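Local structure of hypothetical protein (Ruminococcus gnavus, 4GL6) at residues G76-L79 with L80-Q83; N124-D127 with L128-S132; K189-K192 with I193-F197; N205-D208 with I209-G212. The protein is of unknown function, a single-chain member of the DUF5037 family from a gut bacterium. All coordinates share one frame; numbering follows the deposited sequence.

Overall arrangement
The four contacts are local helix turns that pair off in space. Contact 1, on helix 75-95, meets contact 2, on helix 122-129, through Leu80 CD1 and Tyr125 CG, 3.6 Å apart, with the two centres about 16 Å from each other. Contacts 3 and 4 lie closer, about 12 Å between centres, where helices 184-194 and 204-210 pack together: Leu194 CG is 3.7 Å from Phe206 CE1, and Ile193 CD1 lies 3.9 Å from Ile209 CD1. Contacts 1 and 3 are about 9 Å apart between nearest atoms, while contacts 2 and 3 lie on opposite sides of the chain's centre. A bound glycerol, probably from the crystallisation liquor, sits about 6 Å from the side chain of Glu195.

Contact 1 (G76-L79 with L80-Q83); sequences GQRL and LAKQ
Gln83 reaches back to the preceding turn, its chain extended beyond CG, and gives two N-H groups to a single acceptor, Leu79 O. Its backbone N makes the usual helical bond at 3.3 Å from Leu79 O; its side-chain NE2 reaches Leu79 O at 2.9 Å, nearly straight at 173°, from the opposite face of the carbonyl plane. Leu79 O lies in the plane of the Gln83 amide, yet NE2 stands well above the carbonyl plane rather than on a lone pair. NE2 also donates to Ser120 O. With an alanine here, Ser120 O is likely to lose this donor and Leu79 O its second, side-chain one. From the neighbouring position, Arg78 sets one guanidinium face over Lys82 N, 3.9 Å from the plane, and Lys82 CB, 3.7 Å from NH2. The bend at chi2 (57°) carries the group forward along the helix, while salt bridges to Asp49 and Glu85 satisfy NH2 and NH1. Lys82 N, 2.8 Å from Arg78 O, closes the turn. The two positive side chains can thus cross with Arg78 NH2 and Lys82 NZ 5.2 Å apart, probably because Asp49, which Lys82 NZ also approaches weakly, and Glu85 offset their charge.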
ATOM      1  N   GLY A  76      -8.221   6.276  -6.760  1.00 51.47           N
ATOM      2  CA  GLY A  76      -7.930   7.439  -5.894  1.00 56.08           C
ATOM      3  C   GLY A  76      -7.075   6.999  -4.715  1.00 51.15           C
ATOM      4  O   GLY A  76      -6.088   7.646  -4.337  1.00 55.53           O
ATOM      5  N   GLN A  77      -7.472   5.861  -4.176  1.00 47.62           N
ATOM      6  CA  GLN A  77      -6.769   5.164  -3.123  1.00 47.87           C
ATOM      7  C   GLN A  77      -5.309   4.878  -3.521  1.00 45.62           C
ATOM      8  O   GLN A  77      -4.394   5.097  -2.731  1.00 46.88           O
ATOM      9  CB  GLN A  77      -7.525   3.852  -2.867  1.00 50.06           C
ATOM     10  CG  GLN A  77      -7.256   3.173  -1.563  1.00 50.18           C
ATOM     11  CD  GLN A  77      -8.226   2.027  -1.332  1.00 44.97           C
ATOM     12  OE1 GLN A  77      -9.254   2.163  -0.645  1.00 48.02           O
ATOM     13  NE2 GLN A  77      -7.945   0.917  -1.979  1.00 37.59           N
ATOM     14  N   ARG A  78      -5.108   4.384  -4.742  1.00 49.35           N
ATOM     15  CA  ARG A  78      -3.763   4.074  -5.267  1.00 50.06           C
ATOM     16  C   ARG A  78      -2.877   5.306  -5.371  1.00 49.37           C
ATOM     17  O   ARG A  78      -1.695   5.244  -5.038  1.00 52.13           O
ATOM     18  CB  ARG A  78      -3.829   3.366  -6.637  1.00 51.70           C
ATOM     19  CG  ARG A  78      -2.505   3.212  -7.395  1.00 53.63           C
ATOM     20  CD  ARG A  78      -1.469   2.464  -6.563  1.00 54.01           C
ATOM     21  NE  ARG A  78      -0.102   2.862  -6.881  1.00 54.22           N
ATOM     22  CZ  ARG A  78       0.962   2.667  -6.095  1.00 53.99           C
ATOM     23  NH1 ARG A  78       0.861   2.096  -4.900  1.00 49.38           N
ATOM     24  NH2 ARG A  78       2.150   3.086  -6.498  1.00 59.69           N
ATOM     25  N   LEU A  79      -3.446   6.400  -5.857  1.00 47.58           N
ATOM     26  CA  LEU A  79      -2.712   7.652  -5.967  1.00 50.36           C
ATOM     27  C   LEU A  79      -2.248   8.146  -4.592  1.00 51.36           C
ATOM     28  O   LEU A  79      -1.145   8.700  -4.485  1.00 56.55           O
ATOM     29  CB  LEU A  79      -3.559   8.723  -6.659  1.00 50.46           C
ATOM     30  CG  LEU A  79      -3.973   8.467  -8.110  1.00 50.96           C
ATOM     31  CD1 LEU A  79      -4.966   9.549  -8.553  1.00 49.81           C
ATOM     32  CD2 LEU A  79      -2.765   8.404  -9.022  1.00 49.85           C
ATOM     33  N   LEU A  80      -3.070   7.939  -3.552  1.00 48.88           N
ATOM     34  CA  LEU A  80      -2.688   8.305  -2.180  1.00 47.11           C
ATOM     35  C   LEU A  80      -1.534   7.381  -1.703  1.00 47.74           C
ATOM     36  O   LEU A  80      -0.557   7.869  -1.139  1.00 51.92           O
ATOM     37  CB  LEU A  80      -3.897   8.320  -1.224  1.00 45.79           C
ATOM     38  CG  LEU A  80      -4.917   9.480  -1.326  1.00 47.46           C
ATOM     39  CD1 LEU A  80      -6.150   9.207  -0.473  1.00 42.12           C
ATOM     40  CD2 LEU A  80      -4.331  10.829  -0.915  1.00 47.38           C
ATOM     41  N   ALA A  81      -1.637   6.078  -1.978  1.00 42.99           N
ATOM     42  CA  ALA A  81      -0.560   5.107  -1.690  1.00 43.60           C
ATOM     43  C   ALA A  81       0.737   5.478  -2.393  1.00 46.12           C
ATOM     44  O   ALA A  81       1.788   5.429  -1.771  1.00 49.40           O
ATOM     45  CB  ALA A  81      -0.951   3.664  -2.074  1.00 38.83           C
ATOM     46  N   LYS A  82       0.652   5.874  -3.668  1.00 48.08           N
ATOM     47  CA  LYS A  82       1.834   6.293  -4.453  1.00 50.71           C
ATOM     48  C   LYS A  82       2.594   7.437  -3.745  1.00 49.33           C
ATOM     49  O   LYS A  82       3.839   7.430  -3.672  1.00 50.58           O
ATOM     50  CB  LYS A  82       1.433   6.693  -5.894  1.00 54.84           C
ATOM     51  CG  LYS A  82       2.572   7.052  -6.864  1.00 58.15           C
ATOM     52  CD  LYS A  82       2.042   7.308  -8.279  1.00 64.15           C
ATOM     53  CE  LYS A  82       3.121   7.843  -9.219  1.00 73.74           C
ATOM     54  NZ  LYS A  82       4.314   6.953  -9.294  1.00 70.55           N
ATOM     55  N   GLN A  83       1.840   8.389  -3.207  1.00 49.39           N
ATOM     56  CA  GLN A  83       2.423   9.514  -2.465  1.00 53.98           C
ATOM     57  C   GLN A  83       3.041   9.095  -1.143  1.00 53.49           C
ATOM     58  O   GLN A  83       4.096   9.607  -0.771  1.00 61.38           O
ATOM     59  CB  GLN A  83       1.400  10.629  -2.261  1.00 53.55           C
ATOM     60  CG  GLN A  83       1.198  11.434  -3.519  1.00 56.02           C
ATOM     61  CD  GLN A  83      -0.093  12.177  -3.488  1.00 57.84           C
ATOM     62  OE1 GLN A  83      -0.140  13.366  -3.156  1.00 66.02           O
ATOM     63  NE2 GLN A  83      -1.170  11.467  -3.785  1.00 51.75           N
TER

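Contact 2 (N124-D127 with L128-S132); sequences NYVD and LCNQS
Tyr125 and Cys129 meet because the Tyr125 ring swings away from its own backbone N (chi1 177°) while SG of Cys129 stays beside its N (chi1 -66°), leaning back over the ring one turn earlier. The sulfur sits over one face, 3.8 Å from the centroid of the Tyr125 ring and 22° off the ring normal, displaced toward the rim. CE1 and CZ of Tyr125 are its nearest ring atoms, each 3.6 Å from Cys129 SG. At the far end of the ring, Tyr125 OH is hydrogen-bonded to Leu139 O, so the phenol is held at its tip as well as over its face. Were the ring replaced by a leucine, Leu139 O would probably lose its hydroxyl partner and the Cys129 sulfur its aromatic face.

This is an i to i+4 sulfur-aromatic contact in the closing turn of helix 122-129, on the side that faces Leu80 of helix 75-95. Asn130, the first residue to leave helical geometry, still donates its backbone N to Val126 O at 2.9 Å. Its side chain folds over that carbonyl, with CB 3.4 Å from Val126 O, and the ND2 end crosses over Val126 CG1 on its way to Gly172 O. Across the turn, Leu128 N bonds to Asn124 O at 3.0 Å. The branched end of Leu128 leans back toward the same carbonyl, and its side chain also packs on Ile114. Farther back, Asn124 ND2 is bonded to Glu118 O, tying the turn to the preceding short helix 116-119.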
ATOM      1  N   ASN A 124      -5.794  17.234   1.344  1.00 67.56           N
ATOM      2  CA  ASN A 124      -7.240  17.044   1.532  1.00 63.31           C
ATOM      3  C   ASN A 124      -7.554  15.778   2.270  1.00 61.72           C
ATOM      4  O   ASN A 124      -8.520  15.721   3.041  1.00 62.13           O
ATOM      5  CB  ASN A 124      -7.981  16.998   0.193  1.00 63.73           C
ATOM      6  CG  ASN A 124      -7.981  18.324  -0.522  1.00 64.32           C
ATOM      7  OD1 ASN A 124      -7.900  19.381   0.092  1.00 67.83           O
ATOM      8  ND2 ASN A 124      -8.111  18.273  -1.831  1.00 63.97           N
ATOM      9  N   TYR A 125      -6.765  14.745   1.990  1.00 59.83           N
ATOM     10  CA  TYR A 125      -6.932  13.452   2.626  1.00 55.22           C
ATOM     11  C   TYR A 125      -6.642  13.552   4.127  1.00 54.34           C
ATOM     12  O   TYR A 125      -7.403  13.030   4.933  1.00 54.10           O
ATOM     13  CB  TYR A 125      -6.066  12.395   1.924  1.00 52.06           C
ATOM     14  CG  TYR A 125      -6.121  11.039   2.572  1.00 47.58           C
ATOM     15  CD1 TYR A 125      -7.333  10.367   2.715  1.00 47.56           C
ATOM     16  CD2 TYR A 125      -4.956  10.405   3.032  1.00 47.89           C
ATOM     17  CE1 TYR A 125      -7.391   9.095   3.321  1.00 47.59           C
ATOM     18  CE2 TYR A 125      -5.003   9.133   3.642  1.00 45.24           C
ATOM     19  CZ  TYR A 125      -6.221   8.498   3.782  1.00 42.92           C
ATOM     20  OH  TYR A 125      -6.258   7.281   4.356  1.00 43.63           O
ATOM     21  N   VAL A 126      -5.537  14.210   4.470  1.00 53.55           N
ATOM     22  CA  VAL A 126      -5.151  14.462   5.867  1.00 53.25           C
ATOM     23  C   VAL A 126      -6.219  15.267   6.601  1.00 57.52           C
ATOM     24  O   VAL A 126      -6.520  14.985   7.755  1.00 60.11           O
ATOM     25  CB  VAL A 126      -3.787  15.193   5.959  1.00 53.00           C
ATOM     26  CG1 VAL A 126      -3.514  15.718   7.368  1.00 53.32           C
ATOM     27  CG2 VAL A 126      -2.665  14.276   5.500  1.00 48.53           C
ATOM     28  N   ASP A 127      -6.763  16.278   5.930  1.00 65.62           N
ATOM     29  CA  ASP A 127      -7.854  17.098   6.480  1.00 69.09           C
ATOM     30  C   ASP A 127      -9.068  16.213   6.794  1.00 64.73           C
ATOM     31  O   ASP A 127      -9.660  16.342   7.864  1.00 66.50           O
ATOM     32  CB  ASP A 127      -8.236  18.238   5.514  1.00 71.00           C
ATOM     33  CG  ASP A 127      -9.594  18.856   5.840  1.00 82.90           C
ATOM     34  OD1 ASP A 127      -9.728  19.444   6.937  1.00 87.21           O
ATOM     35  OD2 ASP A 127     -10.532  18.721   5.010  1.00 93.43           O
ATOM     36  N   LEU A 128      -9.427  15.339   5.858  1.00 58.97           N
ATOM     37  CA  LEU A 128     -10.541  14.420   6.063  1.00 57.65           C
ATOM     38  C   LEU A 128     -10.276  13.478   7.246  1.00 55.80           C
ATOM     39  O   LEU A 128     -11.159  13.272   8.077  1.00 55.27           O
ATOM     40  CB  LEU A 128     -10.868  13.633   4.785  1.00 58.41           C
ATOM     41  CG  LEU A 128     -11.857  14.241   3.785  1.00 62.37           C
ATOM     42  CD1 LEU A 128     -11.635  15.720   3.438  1.00 77.32           C
ATOM     43  CD2 LEU A 128     -11.804  13.364   2.543  1.00 63.19           C
ATOM     44  N   CYS A 129      -9.055  12.958   7.340  1.00 53.02           N
ATOM     45  CA  CYS A 129      -8.701  12.016   8.417  1.00 53.90           C
ATOM     46  C   CYS A 129      -8.648  12.632   9.804  1.00 54.43           C
ATOM     47  O   CYS A 129      -9.142  12.021  10.745  1.00 54.21           O
ATOM     48  CB  CYS A 129      -7.370  11.305   8.133  1.00 52.30           C
ATOM     49  SG  CYS A 129      -7.419  10.203   6.703  1.00 50.51           S
ATOM     50  N   ASN A 130      -8.091  13.838   9.905  1.00 52.38           N
ATOM     51  CA  ASN A 130      -7.861  14.496  11.191  1.00 52.69           C
ATOM     52  C   ASN A 130      -9.015  15.403  11.664  1.00 55.45           C
ATOM     53  O   ASN A 130      -8.888  16.629  11.638  1.00 61.31           O
ATOM     54  CB  ASN A 130      -6.529  15.282  11.110  1.00 52.78           C
ATOM     55  CG  ASN A 130      -5.340  14.414  10.705  1.00 54.13           C
ATOM     56  OD1 ASN A 130      -5.422  13.166  10.642  1.00 52.02           O
ATOM     57  ND2 ASN A 130      -4.207  15.073  10.471  1.00 51.79           N
ATOM     58  N   GLN A 131     -10.137  14.829  12.100  1.00 54.62           N
ATOM     59  CA  GLN A 131     -11.274  15.653  12.574  1.00 57.30           C
ATOM     60  C   GLN A 131     -11.106  16.202  14.005  1.00 57.89           C
ATOM     61  O   GLN A 131     -11.451  17.357  14.268  1.00 59.95           O
ATOM     62  CB  GLN A 131     -12.615  14.906  12.438  1.00 59.18           C
ATOM     63  CG  GLN A 131     -13.020  14.569  11.005  1.00 59.11           C
ATOM     64  CD  GLN A 131     -13.319  15.811  10.158  1.00 59.03           C
ATOM     65  OE1 GLN A 131     -12.693  16.031   9.119  1.00 60.00           O
ATOM     66  NE2 GLN A 131     -14.242  16.644  10.625  1.00 57.88           N
ATOM     67  N   SER A 132     -10.609  15.379  14.926  1.00 55.39           N
ATOM     68  CA  SER A 132     -10.422  15.788  16.340  1.00 55.73           C
ATOM     69  C   SER A 132      -9.592  14.779  17.076  1.00 54.74           C
ATOM     70  O   SER A 132      -9.280  13.729  16.508  1.00 52.95           O
ATOM     71  CB  SER A 132     -11.774  15.959  17.075  1.00 57.65           C
ATOM     72  OG  SER A 132     -12.506  14.752  17.171  1.00 55.60           O
TER

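Contact 3 (K189-K192 with I193-F197); sequences KAEK and ILEIF
Glu195 returns across the turn to Glu191, and its side chain can be traced atom by atom. CB lies 3.7 Å from Glu191 O, and CG, turned to the side of its own backbone N (chi1 -73°), comes closer, at 3.4 Å from the same Glu191 O. The chain then runs on extended; CD moves off slightly, and OE2 ends against the aliphatic part of Glu191, 3.7 Å from its CG. The two side chains cross at a slant, their carboxylate planes 38° apart, with Glu191 OE1 and Glu195 OE2 separated by 4.4 Å. Such like charges, with Glu188 a further acid close to Glu191, would be expected to disfavour one another; a long, weak ion pair from Lys51 to Glu195 OE2, and Lys192 NZ 5.3 Å from Glu195 OE2, may ease this.

Glu195 N is bonded to Glu191 O in the backbone. Ala190 O takes two donors: Leu194 N at 3.0 Å in an almost straight bond, and Ile193 N, also 3.0 Å from Ala190 O but well above the carbonyl plane and at a poorer angle. This mixes the i+3 and i+4 patterns of helical bonding. Ile193 and Leu194, meanwhile, turn their branches to helix 204-210, and Leu194 also reaches strand 99-104. The arrangement is that of an amphipathic helix, with charged side chains outward and Ile193 and Leu194 packed on a neighbouring helix.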
ATOM      1  N   LYS A 189      12.725 -13.146  -4.009  1.00 48.29           N
ATOM      2  CA  LYS A 189      11.504 -13.950  -4.144  1.00 47.47           C
ATOM      3  C   LYS A 189      10.295 -13.126  -3.728  1.00 47.77           C
ATOM      4  O   LYS A 189       9.243 -13.181  -4.386  1.00 49.02           O
ATOM      5  CB  LYS A 189      11.548 -15.192  -3.262  1.00 48.58           C
ATOM      6  CG  LYS A 189      12.592 -16.234  -3.637  1.00 49.92           C
ATOM      7  CD  LYS A 189      12.619 -17.322  -2.583  1.00 49.63           C
ATOM      8  CE  LYS A 189      13.775 -18.243  -2.802  1.00 54.57           C
ATOM      9  NZ  LYS A 189      13.901 -19.168  -1.644  1.00 54.99           N
ATOM     10  N   ALA A 190      10.446 -12.392  -2.618  1.00 45.43           N
ATOM     11  CA  ALA A 190       9.401 -11.541  -2.093  1.00 41.36           C
ATOM     12  C   ALA A 190       8.943 -10.538  -3.141  1.00 40.50           C
ATOM     13  O   ALA A 190       7.763 -10.435  -3.413  1.00 41.00           O
ATOM     14  CB  ALA A 190       9.886 -10.825  -0.850  1.00 42.68           C
ATOM     15  N   GLU A 191       9.902  -9.841  -3.737  1.00 44.81           N
ATOM     16  CA  GLU A 191       9.682  -8.779  -4.751  1.00 48.13           C
ATOM     17  C   GLU A 191       8.813  -9.276  -5.891  1.00 47.93           C
ATOM     18  O   GLU A 191       7.877  -8.603  -6.274  1.00 50.35           O
ATOM     19  CB  GLU A 191      11.046  -8.301  -5.284  1.00 58.95           C
ATOM     20  CG  GLU A 191      11.128  -7.089  -6.216  1.00 62.51           C
ATOM     21  CD  GLU A 191      12.524  -6.952  -6.842  1.00 79.89           C
ATOM     22  OE1 GLU A 191      13.058  -7.950  -7.407  1.00 92.72           O
ATOM     23  OE2 GLU A 191      13.111  -5.849  -6.766  1.00 93.44           O
ATOM     24  N   LYS A 192       9.099 -10.473  -6.403  1.00 49.10           N
ATOM     25  CA  LYS A 192       8.321 -11.060  -7.512  1.00 47.01           C
ATOM     26  C   LYS A 192       6.830 -11.238  -7.180  1.00 44.91           C
ATOM     27  O   LYS A 192       5.990 -11.134  -8.067  1.00 49.63           O
ATOM     28  CB  LYS A 192       8.917 -12.391  -7.986  1.00 48.98           C
ATOM     29  CG  LYS A 192      10.378 -12.370  -8.453  1.00 53.19           C
ATOM     30  CD  LYS A 192      10.798 -11.343  -9.505  1.00 58.71           C
ATOM     31  CE  LYS A 192      12.321 -11.277  -9.559  1.00 62.68           C
ATOM     32  NZ  LYS A 192      12.893 -10.455 -10.660  1.00 69.82           N
ATOM     33  N   ILE A 193       6.508 -11.469  -5.906  1.00 43.41           N
ATOM     34  CA  ILE A 193       5.114 -11.622  -5.431  1.00 39.10           C
ATOM     35  C   ILE A 193       4.451 -10.254  -5.217  1.00 37.47           C
ATOM     36  O   ILE A 193       3.313 -10.044  -5.634  1.00 37.36           O
ATOM     37  CB  ILE A 193       5.059 -12.471  -4.149  1.00 38.50           C
ATOM     38  CG1 ILE A 193       5.603 -13.895  -4.424  1.00 38.65           C
ATOM     39  CG2 ILE A 193       3.625 -12.547  -3.637  1.00 37.32           C
ATOM     40  CD1 ILE A 193       5.820 -14.760  -3.194  1.00 38.21           C
ATOM     41  N   LEU A 194       5.168  -9.341  -4.562  1.00 38.67           N
ATOM     42  CA  LEU A 194       4.708  -7.958  -4.321  1.00 40.31           C
ATOM     43  C   LEU A 194       4.353  -7.188  -5.594  1.00 43.77           C
ATOM     44  O   LEU A 194       3.491  -6.321  -5.557  1.00 51.57           O
ATOM     45  CB  LEU A 194       5.747  -7.164  -3.499  1.00 40.50           C
ATOM     46  CG  LEU A 194       5.969  -7.581  -2.035  1.00 38.09           C
ATOM     47  CD1 LEU A 194       7.334  -7.142  -1.510  1.00 39.69           C
ATOM     48  CD2 LEU A 194       4.863  -7.071  -1.133  1.00 32.38           C
ATOM     49  N   GLU A 195       5.022  -7.501  -6.703  1.00 47.51           N
ATOM     50  CA  GLU A 195       4.743  -6.867  -7.995  1.00 50.79           C
ATOM     51  C   GLU A 195       3.365  -7.196  -8.592  1.00 48.56           C
ATOM     52  O   GLU A 195       2.873  -6.425  -9.419  1.00 54.21           O
ATOM     53  CB  GLU A 195       5.839  -7.213  -9.031  1.00 57.11           C
ATOM     54  CG  GLU A 195       7.175  -6.509  -8.811  1.00 60.94           C
ATOM     55  CD  GLU A 195       8.295  -6.998  -9.728  1.00 64.97           C
ATOM     56  OE1 GLU A 195       8.042  -7.744 -10.709  1.00 66.18           O
ATOM     57  OE2 GLU A 195       9.445  -6.590  -9.473  1.00 64.74           O
ATOM     58  N   ILE A 196       2.763  -8.319  -8.186  1.00 44.61           N
ATOM     59  CA  ILE A 196       1.484  -8.787  -8.743  1.00 46.18           C
ATOM     60  C   ILE A 196       0.315  -8.978  -7.757  1.00 46.16           C
ATOM     61  O   ILE A 196      -0.739  -9.464  -8.161  1.00 48.99           O
ATOM     62  CB  ILE A 196       1.703 -10.087  -9.575  1.00 47.88           C
ATOM     63  CG1 ILE A 196       2.079 -11.293  -8.669  1.00 45.20           C
ATOM     64  CG2 ILE A 196       2.730  -9.826 -10.684  1.00 45.60           C
ATOM     65  CD1 ILE A 196       1.922 -12.645  -9.330  1.00 45.36           C
ATOM     66  N   PHE A 197       0.500  -8.640  -6.485  1.00 47.20           N
ATOM     67  CA  PHE A 197      -0.571  -8.738  -5.473  1.00 49.41           C
ATOM     68  C   PHE A 197      -0.573  -7.504  -4.580  1.00 47.87           C
ATOM     69  O   PHE A 197       0.480  -6.936  -4.324  1.00 50.38           O
ATOM     70  CB  PHE A 197      -0.409  -9.988  -4.596  1.00 50.58           C
ATOM     71  CG  PHE A 197      -0.673 -11.276  -5.313  1.00 52.97           C
ATOM     72  CD1 PHE A 197      -1.958 -11.581  -5.757  1.00 53.09           C
ATOM     73  CD2 PHE A 197       0.339 -12.217  -5.498  1.00 56.31           C
ATOM     74  CE1 PHE A 197      -2.221 -12.771  -6.419  1.00 51.27           C
ATOM     75  CE2 PHE A 197       0.077 -13.410  -6.159  1.00 55.97           C
ATOM     76  CZ  PHE A 197      -1.204 -13.687  -6.617  1.00 52.52           C
TER

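Contact 4 (N205-D208 with I209-G212); sequences NFED and IIEG
Asn205 begins the turn by giving its carbonyl to Ile209: Asn205 O accepts Ile209 N at 3.1 Å, and the side chain of Ile209 lies back along the same group, CD1 being 3.6 Å from Asn205 O. Next comes Phe206, whose ring carries the contact. Ile210 CG2 lies over one face of the ring, 4.2 Å from the Phe206 centroid and 23° off the normal, a CH-pi contact set toward the rim, while Ile210 CD1 reaches Phe206 CE2 at 3.5 Å. The chi1 of Ile210 (78°) places CG1 between its backbone N and carbonyl carbon, and from there CD1 extends to the ring. Phe206 O takes a good bond from Ile210 N, 165° at the hydrogen, and a weak one from Ile209 N.

Here the short helix 204-210, packed on helix 184-194, lies with Phe206 inward, its ring edge-to-face with Tyr145 of strand 140-147. Glu207 runs beside Ile210 in the same direction, Glu207 OE1 4.0 Å from Ile210 CD1, and its carbonyl receives a weak bond from Glu211 N. Asp208 follows on the solvent side, its carboxylate OD1 5.1 Å from Glu211 OE1, two acids near each other where the chain leaves the helix.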
ATOM      1  N   ASN A 205       2.681 -18.490   0.584  1.00 52.31           N
ATOM      2  CA  ASN A 205       4.138 -18.615   0.276  1.00 58.08           C
ATOM      3  C   ASN A 205       4.924 -17.335   0.577  1.00 52.80           C
ATOM      4  O   ASN A 205       6.083 -17.419   0.976  1.00 52.77           O
ATOM      5  CB  ASN A 205       4.434 -19.093  -1.156  1.00 64.20           C
ATOM      6  CG  ASN A 205       3.885 -18.148  -2.222  1.00 81.00           C
ATOM      7  OD1 ASN A 205       2.850 -17.464  -2.021  1.00 72.22           O
ATOM      8  ND2 ASN A 205       4.581 -18.093  -3.368  1.00 82.78           N
ATOM      9  N   PHE A 206       4.287 -16.176   0.387  1.00 44.83           N
ATOM     10  CA  PHE A 206       4.877 -14.897   0.779  1.00 45.16           C
ATOM     11  C   PHE A 206       5.109 -14.871   2.296  1.00 42.45           C
ATOM     12  O   PHE A 206       6.184 -14.476   2.747  1.00 41.75           O
ATOM     13  CB  PHE A 206       3.972 -13.711   0.384  1.00 43.91           C
ATOM     14  CG  PHE A 206       4.556 -12.374   0.726  1.00 43.89           C
ATOM     15  CD1 PHE A 206       5.443 -11.760  -0.141  1.00 47.51           C
ATOM     16  CD2 PHE A 206       4.244 -11.732   1.914  1.00 48.19           C
ATOM     17  CE1 PHE A 206       5.999 -10.519   0.154  1.00 45.66           C
ATOM     18  CE2 PHE A 206       4.801 -10.487   2.219  1.00 50.98           C
ATOM     19  CZ  PHE A 206       5.682  -9.880   1.335  1.00 45.77           C
ATOM     20  N   GLU A 207       4.086 -15.282   3.060  1.00 45.98           N
ATOM     21  CA  GLU A 207       4.132 -15.308   4.531  1.00 47.59           C
ATOM     22  C   GLU A 207       5.257 -16.239   4.969  1.00 50.70           C
ATOM     23  O   GLU A 207       6.005 -15.886   5.882  1.00 60.60           O
ATOM     24  CB  GLU A 207       2.765 -15.696   5.165  1.00 52.75           C
ATOM     25  CG  GLU A 207       1.542 -14.815   4.803  1.00 54.79           C
ATOM     26  CD  GLU A 207       1.672 -13.321   5.072  1.00 59.60           C
ATOM     27  OE1 GLU A 207       2.330 -12.905   6.050  1.00 70.55           O
ATOM     28  OE2 GLU A 207       1.067 -12.541   4.299  1.00 60.23           O
ATOM     29  N   ASP A 208       5.418 -17.365   4.261  1.00 49.79           N
ATOM     30  CA  ASP A 208       6.500 -18.316   4.517  1.00 56.60           C
ATOM     31  C   ASP A 208       7.898 -17.715   4.264  1.00 57.79           C
ATOM     32  O   ASP A 208       8.840 -18.052   4.993  1.00 60.47           O
ATOM     33  CB  ASP A 208       6.353 -19.614   3.686  1.00 60.06           C
ATOM     34  CG  ASP A 208       5.090 -20.436   4.035  1.00 66.85           C
ATOM     35  OD1 ASP A 208       4.437 -20.202   5.082  1.00 70.76           O
ATOM     36  OD2 ASP A 208       4.755 -21.338   3.229  1.00 62.58           O
ATOM     37  N   ILE A 209       8.044 -16.856   3.246  1.00 49.27           N
ATOM     38  CA  ILE A 209       9.346 -16.233   2.948  1.00 46.32           C
ATOM     39  C   ILE A 209       9.733 -15.226   4.021  1.00 47.18           C
ATOM     40  O   ILE A 209      10.874 -15.218   4.466  1.00 49.38           O
ATOM     41  CB  ILE A 209       9.355 -15.507   1.598  1.00 43.64           C
ATOM     42  CG1 ILE A 209       9.226 -16.495   0.451  1.00 42.84           C
ATOM     43  CG2 ILE A 209      10.645 -14.708   1.429  1.00 44.59           C
ATOM     44  CD1 ILE A 209       8.717 -15.856  -0.819  1.00 42.06           C
ATOM     45  N   ILE A 210       8.784 -14.380   4.420  1.00 48.88           N
ATOM     46  CA  ILE A 210       9.066 -13.343   5.414  1.00 51.61           C
ATOM     47  C   ILE A 210       9.043 -13.807   6.873  1.00 56.74           C
ATOM     48  O   ILE A 210       9.516 -13.053   7.722  1.00 57.62           O
ATOM     49  CB  ILE A 210       8.191 -12.081   5.225  1.00 53.04           C
ATOM     50  CG1 ILE A 210       6.765 -12.279   5.761  1.00 53.54           C
ATOM     51  CG2 ILE A 210       8.244 -11.624   3.772  1.00 52.88           C
ATOM     52  CD1 ILE A 210       5.838 -11.098   5.537  1.00 50.15           C
ATOM     53  N   GLU A 211       8.491 -14.996   7.176  1.00 61.03           N
ATOM     54  CA  GLU A 211       8.411 -15.510   8.564  1.00 60.45           C
ATOM     55  C   GLU A 211       9.786 -15.625   9.205  1.00 58.20           C
ATOM     56  O   GLU A 211      10.697 -16.169   8.593  1.00 66.07           O
ATOM     57  CB  GLU A 211       7.769 -16.911   8.619  1.00 75.37           C
ATOM     58  CG  GLU A 211       7.344 -17.434  10.000  1.00 84.74           C
ATOM     59  CD  GLU A 211       5.844 -17.257  10.301  1.00100.01           C
ATOM     60  OE1 GLU A 211       4.991 -17.681   9.481  1.00111.64           O
ATOM     61  OE2 GLU A 211       5.499 -16.727  11.381  1.00 93.66           O
ATOM     62  N   GLY A 212       9.932 -15.095  10.424  1.00 58.89           N
ATOM     63  CA  GLY A 212      11.186 -15.165  11.172  1.00 59.46           C
ATOM     64  C   GLY A 212      12.209 -14.106  10.829  1.00 63.38           C
ATOM     65  O   GLY A 212      13.109 -13.865  11.624  1.00 77.14           O
TER